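Local coordinates for period circadian protein homolog 2 (Mus musculus, PDB 3GDI) that probably acts in the mammalian circadian clock as a regulator of transcription, pairing with clock partners through its tandem PAS domains, at residues T169-D181 against P192-L204. Residues are numbered along the deposited sequence; the frame is centred on the assembly and turned at random.
Sequences TTHTPNCLFQAVD and PQDLIETPVLVQL
Phe177 turns its ring toward Leu195 and Val200 of the segment 192-204, where a broad, flat, apolar side chain can offer an edge to one and a face to the other. Its CB lies 3.2 Å from Leu195 O, and CD2 comes edge-on to the same oxygen, which is held by Thr198 N and OG1; threonine suits the turn because its hydroxyl donates there. With CG anti to its own carbonyl carbon (chi1 -73°), the ring runs alongside Leu195, and CE2 meets Leu195 CD2 at 3.7 Å. CE2 also reaches Gln203 CG at the ring edge, and Thr198 OG1 lies in plane beside CD2. Over one face sit Val200 CA, near CZ and CE2, and Val200 CG2, 12° off the ring normal. Valine suits this spot because a methyl fixed close to the backbone also meets one face of the His171 ring. An alanine in place of Phe177 would probably open a gap between Leu195 and Val200.

Backbone bonds fix the ring's root: Phe177 N donates to Thr198 O (3.1 Å), and Glu197 N, in the type II turn 195-198, to Phe177 O. Further along, Val200 N donates to Cys175 O at 2.9 Å, nearly straight (169°). The segment 192-204 thus borders strand 177-180, outermost within this chain in the second PAS domain's antiparallel sheet, with Phe234 of strand 227-235 touching Phe177 and helix 291-303 packing on Cys175 and Leu201.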
# COMPACT_ATOMS: atom_id res chain seq x y z
N THR A 169 1.98 8.87 -10.80
CA THR A 169 1.60 7.51 -10.50
C THR A 169 2.87 6.73 -10.20
O THR A 169 3.94 7.04 -10.74
CB THR A 169 0.91 6.84 -11.69
OG1 THR A 169 1.81 6.83 -12.80
CG2 THR A 169 -0.36 7.57 -12.06
N THR A 170 2.75 5.74 -9.33
CA THR A 170 3.87 4.89 -8.96
C THR A 170 3.43 3.44 -9.10
O THR A 170 2.30 3.11 -8.77
CB THR A 170 4.28 5.13 -7.50
OG1 THR A 170 4.63 6.51 -7.33
CG2 THR A 170 5.48 4.26 -7.12
N HIS A 171 4.29 2.58 -9.62
CA HIS A 171 3.93 1.18 -9.71
C HIS A 171 5.12 0.25 -9.49
O HIS A 171 6.27 0.61 -9.70
CB HIS A 171 3.17 0.85 -11.02
CG HIS A 171 3.95 1.04 -12.29
ND1 HIS A 171 3.89 2.21 -13.03
CD2 HIS A 171 4.67 0.16 -13.03
CE1 HIS A 171 4.53 2.04 -14.17
NE2 HIS A 171 5.01 0.80 -14.20
N THR A 172 4.82 -0.95 -8.99
CA THR A 172 5.84 -1.94 -8.72
C THR A 172 6.20 -2.66 -10.01
O THR A 172 5.53 -2.51 -11.04
CB THR A 172 5.36 -2.96 -7.64
OG1 THR A 172 3.95 -3.20 -7.80
CG2 THR A 172 5.61 -2.43 -6.25
N PRO A 173 7.27 -3.46 -9.99
CA PRO A 173 7.65 -4.16 -11.22
C PRO A 173 6.55 -5.04 -11.80
O PRO A 173 6.46 -5.19 -13.01
CB PRO A 173 8.88 -4.95 -10.79
CG PRO A 173 9.49 -4.06 -9.74
CD PRO A 173 8.27 -3.68 -8.93
N ASN A 174 5.71 -5.63 -10.94
CA ASN A 174 4.61 -6.49 -11.41
C ASN A 174 3.54 -5.65 -12.11
O ASN A 174 2.49 -6.16 -12.50
CB ASN A 174 3.98 -7.28 -10.25
CG ASN A 174 3.32 -6.38 -9.23
OD1 ASN A 174 3.31 -5.16 -9.38
ND2 ASN A 174 2.77 -6.97 -8.18
N CYS A 175 3.81 -4.35 -12.24
CA CYS A 175 2.91 -3.44 -12.93
C CYS A 175 1.53 -3.15 -12.33
O CYS A 175 0.59 -2.87 -13.06
CB CYS A 175 2.73 -3.88 -14.38
SG CYS A 175 4.21 -3.61 -15.37
N LEU A 176 1.42 -3.24 -11.00
CA LEU A 176 0.19 -2.90 -10.31
C LEU A 176 0.46 -1.55 -9.65
O LEU A 176 1.53 -1.35 -9.07
CB LEU A 176 -0.12 -3.93 -9.22
CG LEU A 176 -0.84 -5.23 -9.58
CD1 LEU A 176 -0.60 -5.58 -11.04
CD2 LEU A 176 -0.35 -6.33 -8.63
N PHE A 177 -0.48 -0.62 -9.74
CA PHE A 177 -0.28 0.70 -9.12
C PHE A 177 0.12 0.52 -7.66
O PHE A 177 -0.31 -0.43 -7.01
CB PHE A 177 -1.57 1.54 -9.17
CG PHE A 177 -1.90 2.07 -10.54
CD1 PHE A 177 -1.08 3.01 -11.16
CD2 PHE A 177 -3.03 1.62 -11.21
CE1 PHE A 177 -1.37 3.50 -12.43
CE2 PHE A 177 -3.33 2.11 -12.49
CZ PHE A 177 -2.50 3.05 -13.10
N GLN A 178 0.93 1.44 -7.14
CA GLN A 178 1.33 1.39 -5.74
C GLN A 178 0.72 2.61 -5.04
O GLN A 178 0.40 2.59 -3.84
CB GLN A 178 2.86 1.41 -5.60
CG GLN A 178 3.35 1.39 -4.15
CD GLN A 178 3.47 2.80 -3.56
OE1 GLN A 178 3.49 2.98 -2.33
NE2 GLN A 178 3.57 3.79 -4.43
N ALA A 179 0.58 3.68 -5.81
CA ALA A 179 0.01 4.91 -5.31
C ALA A 179 -0.29 5.81 -6.48
O ALA A 179 0.26 5.66 -7.57
CB ALA A 179 0.99 5.58 -4.38
N VAL A 180 -1.21 6.74 -6.23
CA VAL A 180 -1.62 7.74 -7.18
C VAL A 180 -1.65 8.99 -6.31
O VAL A 180 -2.19 8.95 -5.20
CB VAL A 180 -3.03 7.46 -7.72
CG1 VAL A 180 -3.35 8.43 -8.81
CG2 VAL A 180 -3.11 6.03 -8.24
N ASP A 181 -1.07 10.09 -6.78
CA ASP A 181 -1.06 11.27 -5.94
C ASP A 181 -2.39 12.01 -6.00
O ASP A 181 -3.17 11.87 -6.94
CB ASP A 181 0.12 12.18 -6.30
CG ASP A 181 -0.17 13.08 -7.47
OD1 ASP A 181 -0.64 12.57 -8.50
OD2 ASP A 181 0.10 14.29 -7.36
N PRO A 192 -7.89 7.32 -5.04
CA PRO A 192 -6.70 6.47 -4.93
C PRO A 192 -6.94 4.97 -4.77
O PRO A 192 -6.30 4.17 -5.43
CB PRO A 192 -5.96 7.07 -3.75
CG PRO A 192 -6.30 8.54 -3.87
CD PRO A 192 -7.78 8.49 -4.15
N GLN A 193 -7.89 4.60 -3.91
CA GLN A 193 -8.17 3.21 -3.64
C GLN A 193 -8.76 2.41 -4.79
O GLN A 193 -8.77 1.17 -4.73
CB GLN A 193 -9.10 3.08 -2.42
CG GLN A 193 -10.43 3.79 -2.53
CD GLN A 193 -10.41 5.21 -1.94
OE1 GLN A 193 -11.44 5.74 -1.55
NE2 GLN A 193 -9.23 5.83 -1.89
N ASP A 194 -9.26 3.09 -5.82
CA ASP A 194 -9.83 2.39 -6.96
C ASP A 194 -8.75 1.84 -7.87
O ASP A 194 -8.96 0.84 -8.55
CB ASP A 194 -10.72 3.31 -7.78
CG ASP A 194 -11.84 3.92 -6.98
OD1 ASP A 194 -12.33 3.27 -6.03
OD2 ASP A 194 -12.25 5.06 -7.32
N LEU A 195 -7.60 2.50 -7.87
CA LEU A 195 -6.47 2.13 -8.71
C LEU A 195 -5.34 1.38 -8.02
O LEU A 195 -4.59 0.67 -8.67
CB LEU A 195 -5.89 3.39 -9.37
CG LEU A 195 -6.82 4.01 -10.42
CD1 LEU A 195 -6.37 5.40 -10.83
CD2 LEU A 195 -6.82 3.07 -11.61
N ILE A 196 -5.21 1.53 -6.71
CA ILE A 196 -4.14 0.83 -6.00
C ILE A 196 -4.28 -0.68 -6.12
O ILE A 196 -5.34 -1.23 -5.83
CB ILE A 196 -4.09 1.23 -4.51
CG1 ILE A 196 -3.67 2.70 -4.37
CG2 ILE A 196 -3.07 0.38 -3.78
CD1 ILE A 196 -3.66 3.19 -2.94
N GLU A 197 -3.20 -1.35 -6.54
CA GLU A 197 -3.17 -2.80 -6.69
C GLU A 197 -3.84 -3.34 -7.95
O GLU A 197 -4.11 -4.55 -8.05
CB GLU A 197 -3.79 -3.50 -5.48
CG GLU A 197 -3.14 -3.16 -4.14
CD GLU A 197 -1.78 -3.80 -3.95
OE1 GLU A 197 -1.27 -3.77 -2.82
OE2 GLU A 197 -1.23 -4.34 -4.94
N THR A 198 -4.13 -2.48 -8.92
CA THR A 198 -4.75 -2.93 -10.15
C THR A 198 -3.75 -2.77 -11.30
O THR A 198 -2.83 -1.96 -11.21
CB THR A 198 -6.05 -2.15 -10.45
OG1 THR A 198 -5.73 -0.83 -10.93
CG2 THR A 198 -6.88 -2.02 -9.18
N PRO A 199 -3.92 -3.54 -12.39
CA PRO A 199 -2.99 -3.43 -13.52
C PRO A 199 -2.92 -2.05 -14.13
O PRO A 199 -3.94 -1.46 -14.46
CB PRO A 199 -3.53 -4.46 -14.53
CG PRO A 199 -4.26 -5.46 -13.66
CD PRO A 199 -4.97 -4.54 -12.68
N VAL A 200 -1.71 -1.55 -14.27
CA VAL A 200 -1.46 -0.26 -14.88
C VAL A 200 -1.96 -0.29 -16.31
O VAL A 200 -2.65 0.62 -16.77
CB VAL A 200 0.05 0.03 -14.91
CG1 VAL A 200 0.34 1.24 -15.79
CG2 VAL A 200 0.56 0.22 -13.50
N LEU A 201 -1.61 -1.36 -17.02
CA LEU A 201 -1.97 -1.53 -18.42
C LEU A 201 -3.46 -1.51 -18.73
O LEU A 201 -3.86 -1.17 -19.84
CB LEU A 201 -1.35 -2.82 -18.95
CG LEU A 201 0.02 -2.65 -19.61
CD1 LEU A 201 0.86 -1.74 -18.76
CD2 LEU A 201 0.69 -4.01 -19.79
N VAL A 202 -4.27 -1.88 -17.76
CA VAL A 202 -5.71 -1.90 -17.95
C VAL A 202 -6.25 -0.49 -18.22
O VAL A 202 -7.13 -0.31 -19.07
CB VAL A 202 -6.41 -2.57 -16.72
CG1 VAL A 202 -7.76 -1.95 -16.43
CG2 VAL A 202 -6.60 -4.04 -17.01
N GLN A 203 -5.71 0.50 -17.52
CA GLN A 203 -6.14 1.88 -17.70
C GLN A 203 -5.67 2.50 -19.00
O GLN A 203 -6.16 3.55 -19.40
CB GLN A 203 -5.63 2.74 -16.55
CG GLN A 203 -6.10 2.30 -15.19
CD GLN A 203 -7.61 2.22 -15.09
OE1 GLN A 203 -8.32 3.06 -15.64
NE2 GLN A 203 -8.10 1.23 -14.37
N LEU A 204 -4.71 1.89 -19.67
CA LEU A 204 -4.22 2.46 -20.92
C LEU A 204 -5.08 2.06 -22.10
O LEU A 204 -5.70 1.00 -22.09
CB LEU A 204 -2.76 2.03 -21.16
CG LEU A 204 -1.63 2.94 -20.68
CD1 LEU A 204 -1.77 3.30 -19.22
CD2 LEU A 204 -0.33 2.22 -20.90
O HOH W 1 1.51 -5.22 -6.23
O HOH W 2 -0.54 -3.99 -15.86